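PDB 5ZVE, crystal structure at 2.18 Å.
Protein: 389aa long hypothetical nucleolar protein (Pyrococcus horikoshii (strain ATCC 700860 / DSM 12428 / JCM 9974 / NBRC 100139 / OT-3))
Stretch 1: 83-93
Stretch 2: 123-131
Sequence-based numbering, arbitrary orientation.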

# COMPACT_ATOMS: atom_id res chain seq x y z
N ASP A 83 -0.87 -18.20 -20.33
CA ASP A 83 -0.03 -19.20 -20.99
C ASP A 83 0.61 -18.70 -22.29
O ASP A 83 1.31 -19.45 -22.96
CB ASP A 83 -0.84 -20.46 -21.29
CG ASP A 83 -1.92 -20.24 -22.32
OD1 ASP A 83 -2.32 -19.07 -22.52
OD2 ASP A 83 -2.36 -21.23 -22.95
N PHE A 84 0.34 -17.44 -22.64
CA PHE A 84 0.82 -16.86 -23.89
C PHE A 84 2.33 -17.02 -24.07
O PHE A 84 3.12 -16.65 -23.20
CB PHE A 84 0.45 -15.38 -23.97
CG PHE A 84 0.84 -14.72 -25.27
CD1 PHE A 84 0.54 -15.32 -26.48
CD2 PHE A 84 1.51 -13.51 -25.28
CE1 PHE A 84 0.89 -14.73 -27.68
CE2 PHE A 84 1.87 -12.92 -26.48
CZ PHE A 84 1.56 -13.52 -27.67
N GLU A 85 2.73 -17.58 -25.21
CA GLU A 85 4.14 -17.78 -25.53
C GLU A 85 4.52 -17.01 -26.78
O GLU A 85 4.53 -17.56 -27.88
CB GLU A 85 4.47 -19.26 -25.71
CG GLU A 85 4.27 -20.10 -24.47
CD GLU A 85 5.44 -21.04 -24.22
OE1 GLU A 85 6.14 -21.39 -25.20
OE2 GLU A 85 5.66 -21.42 -23.05
N PRO A 86 4.83 -15.71 -26.62
CA PRO A 86 5.19 -14.89 -27.77
C PRO A 86 6.46 -15.40 -28.44
O PRO A 86 7.38 -15.83 -27.76
CB PRO A 86 5.41 -13.50 -27.16
CG PRO A 86 5.72 -13.76 -25.72
CD PRO A 86 4.92 -14.98 -25.35
N LYS A 87 6.50 -15.35 -29.77
CA LYS A 87 7.69 -15.75 -30.51
C LYS A 87 8.61 -14.55 -30.65
O LYS A 87 8.73 -13.97 -31.72
CB LYS A 87 7.32 -16.32 -31.87
CG LYS A 87 6.41 -17.53 -31.78
CD LYS A 87 7.09 -18.67 -31.04
CE LYS A 87 6.31 -19.97 -31.19
NZ LYS A 87 6.12 -20.34 -32.62
N LEU A 88 9.27 -14.20 -29.56
CA LEU A 88 10.00 -12.94 -29.46
C LEU A 88 11.28 -13.13 -28.68
O LEU A 88 11.34 -13.97 -27.78
CB LEU A 88 9.12 -11.88 -28.79
CG LEU A 88 7.82 -11.46 -29.49
CD1 LEU A 88 7.10 -10.38 -28.69
CD2 LEU A 88 8.13 -10.98 -30.90
N PRO A 89 12.32 -12.35 -29.00
CA PRO A 89 13.52 -12.38 -28.16
C PRO A 89 13.20 -11.87 -26.75
O PRO A 89 12.33 -11.02 -26.58
CB PRO A 89 14.49 -11.45 -28.89
CG PRO A 89 13.63 -10.57 -29.72
CD PRO A 89 12.45 -11.41 -30.13
N VAL A 90 13.92 -12.38 -25.75
CA VAL A 90 13.58 -12.09 -24.36
C VAL A 90 14.46 -10.98 -23.78
O VAL A 90 15.68 -10.99 -23.93
CB VAL A 90 13.72 -13.36 -23.48
CG1 VAL A 90 13.66 -13.02 -22.00
CG2 VAL A 90 12.66 -14.39 -23.86
N VAL A 91 13.81 -10.01 -23.13
CA VAL A 91 14.50 -9.10 -22.23
C VAL A 91 14.15 -9.48 -20.80
O VAL A 91 12.98 -9.60 -20.45
CB VAL A 91 14.13 -7.62 -22.48
CG1 VAL A 91 14.85 -6.73 -21.48
CG2 VAL A 91 14.47 -7.21 -23.90
N VAL A 92 15.17 -9.68 -19.97
CA VAL A 92 14.95 -10.01 -18.57
C VAL A 92 15.09 -8.76 -17.72
O VAL A 92 16.16 -8.15 -17.67
CB VAL A 92 15.93 -11.08 -18.07
CG1 VAL A 92 15.56 -11.52 -16.66
CG2 VAL A 92 15.94 -12.28 -19.02
N ALA A 93 14.00 -8.37 -17.06
CA ALA A 93 14.00 -7.22 -16.17
C ALA A 93 14.27 -7.70 -14.75
O ALA A 93 13.87 -8.81 -14.39
CB ALA A 93 12.67 -6.48 -16.24
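Stretch 2, residues 123-131: DEVQIRDPK

Four backbone hydrogen bonds fasten stretch 2 to stretch 1 as neighbouring parallel strands. Val91 N donates to Gln126 O (2.8 Å), Arg128 N to Val91 O (2.9 Å) and Ala93 N to Arg128 O (2.8 Å), while Gln126 N reaches Pro89 O at 3.1 Å. Val91 thus bonds through both its N and its O, to residues flanking Ile127, the alternation typical of parallel pairing. Proline has no amide hydrogen, but the carbonyl of Pro89 can still accept. The axes of the extended strands 90-93 and 124-128 approach to 4.7 Å and cross at -30°, with Val90, Val91 and Val92 paired to Gln126, Ile127 and Arg128. Between the amide bonds lie CA-H...O contacts, such as Ile127 CA to Val91 O and Val92 CA to Arg128 O, both 3.3 Å.

Before the strand begins, stretch 1 is loop, and the side chain of Gln126 (chi1 p) reaches back to it. Its amide can donate and accept at once: Gln126 NE2 donates to Leu88 O at 3.0 Å, while Gln126 OE1 accepts from Arg128 NE (2.7 Å) and Arg128 NH2 (2.9 Å). The long Arg128 side chain also lies near Pro86, whose CD is 4.1 Å from Arg128 NH2.

Packing completes the contact. Gln126 and Arg128 share a sheet face with Val90 and Val92; Val90 CG2 rests 3.8 Å from Gln126 CD. On the face of Val91 and Ile127 the contacts are apolar, as suits these buried, branched side chains: Val91 CG2 meets Val125 CG2 at 3.9 Å, and the small Ala93 places CB 3.9 Å from Ile127 CG2. At one end, Leu88 points toward stretch 2, its CD1 3.5 Å from Glu124 OE2, and Pro89 CG lies 4.1 Å from Val125 CG1. At the other, beyond the last bridge, Pro130 CD lies 3.1 Å from Ala93 O; proline has no amide hydrogen to continue the ladder there.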

# COMPACT_ATOMS: atom_id res chain seq x y z
N ASP A 123 13.06 -3.64 -32.61
CA ASP A 123 12.61 -5.03 -32.51
C ASP A 123 11.49 -5.18 -31.50
O ASP A 123 11.47 -4.51 -30.47
CB ASP A 123 13.76 -5.96 -32.11
CG ASP A 123 14.72 -6.23 -33.24
OD1 ASP A 123 14.47 -5.77 -34.38
OD2 ASP A 123 15.72 -6.94 -33.00
N GLU A 124 10.55 -6.06 -31.82
CA GLU A 124 9.53 -6.44 -30.87
C GLU A 124 10.11 -7.47 -29.90
O GLU A 124 10.72 -8.46 -30.32
CB GLU A 124 8.30 -7.00 -31.58
CG GLU A 124 7.10 -7.19 -30.68
CD GLU A 124 5.93 -7.85 -31.39
OE1 GLU A 124 5.88 -7.80 -32.64
OE2 GLU A 124 5.07 -8.42 -30.69
N VAL A 125 9.93 -7.23 -28.60
CA VAL A 125 10.52 -8.09 -27.57
C VAL A 125 9.51 -8.42 -26.48
O VAL A 125 8.52 -7.71 -26.28
CB VAL A 125 11.77 -7.44 -26.91
CG1 VAL A 125 12.78 -6.99 -27.95
CG2 VAL A 125 11.36 -6.30 -26.00
N GLN A 126 9.78 -9.50 -25.76
CA GLN A 126 8.97 -9.85 -24.61
C GLN A 126 9.80 -9.63 -23.35
O GLN A 126 11.01 -9.84 -23.36
CB GLN A 126 8.48 -11.30 -24.69
CG GLN A 126 9.58 -12.35 -24.60
CD GLN A 126 9.03 -13.76 -24.57
OE1 GLN A 126 8.34 -14.14 -23.63
NE2 GLN A 126 9.33 -14.53 -25.61
N ILE A 127 9.14 -9.15 -22.30
CA ILE A 127 9.83 -8.85 -21.06
C ILE A 127 9.43 -9.84 -19.97
O ILE A 127 8.25 -10.01 -19.67
CB ILE A 127 9.54 -7.42 -20.58
CG1 ILE A 127 9.93 -6.41 -21.66
CG2 ILE A 127 10.28 -7.14 -19.28
CD1 ILE A 127 9.46 -5.01 -21.37
N ARG A 128 10.43 -10.48 -19.39
CA ARG A 128 10.20 -11.42 -18.31
C ARG A 128 10.99 -11.04 -17.06
O ARG A 128 12.05 -10.43 -17.15
CB ARG A 128 10.57 -12.84 -18.75
CG ARG A 128 9.42 -13.54 -19.44
CD ARG A 128 9.89 -14.76 -20.17
NE ARG A 128 8.98 -15.14 -21.25
CZ ARG A 128 7.96 -15.98 -21.10
NH1 ARG A 128 7.72 -16.52 -19.92
NH2 ARG A 128 7.19 -16.28 -22.13
N ASP A 129 10.44 -11.39 -15.90
CA ASP A 129 11.13 -11.17 -14.64
C ASP A 129 12.20 -12.26 -14.49
O ASP A 129 12.26 -13.17 -15.32
CB ASP A 129 10.12 -11.14 -13.48
CG ASP A 129 9.68 -12.51 -12.99
OD1 ASP A 129 9.94 -13.55 -13.64
OD2 ASP A 129 9.02 -12.54 -11.93
N PRO A 130 13.06 -12.18 -13.44
CA PRO A 130 14.15 -13.16 -13.37
C PRO A 130 13.70 -14.62 -13.24
O PRO A 130 14.51 -15.52 -13.43
CB PRO A 130 14.92 -12.73 -12.12
CG PRO A 130 14.63 -11.28 -11.98
CD PRO A 130 13.21 -11.13 -12.41
N LYS A 131 12.42 -14.84 -12.94
CA LYS A 131 11.90 -16.19 -12.79
C LYS A 131 11.00 -16.61 -13.95
O LYS A 131 10.25 -17.59 -13.84
CB LYS A 131 11.13 -16.32 -11.47
CG LYS A 131 11.98 -16.12 -10.24
CD LYS A 131 11.15 -16.28 -8.97
CE LYS A 131 11.98 -15.99 -7.74
NZ LYS A 131 11.21 -16.18 -6.48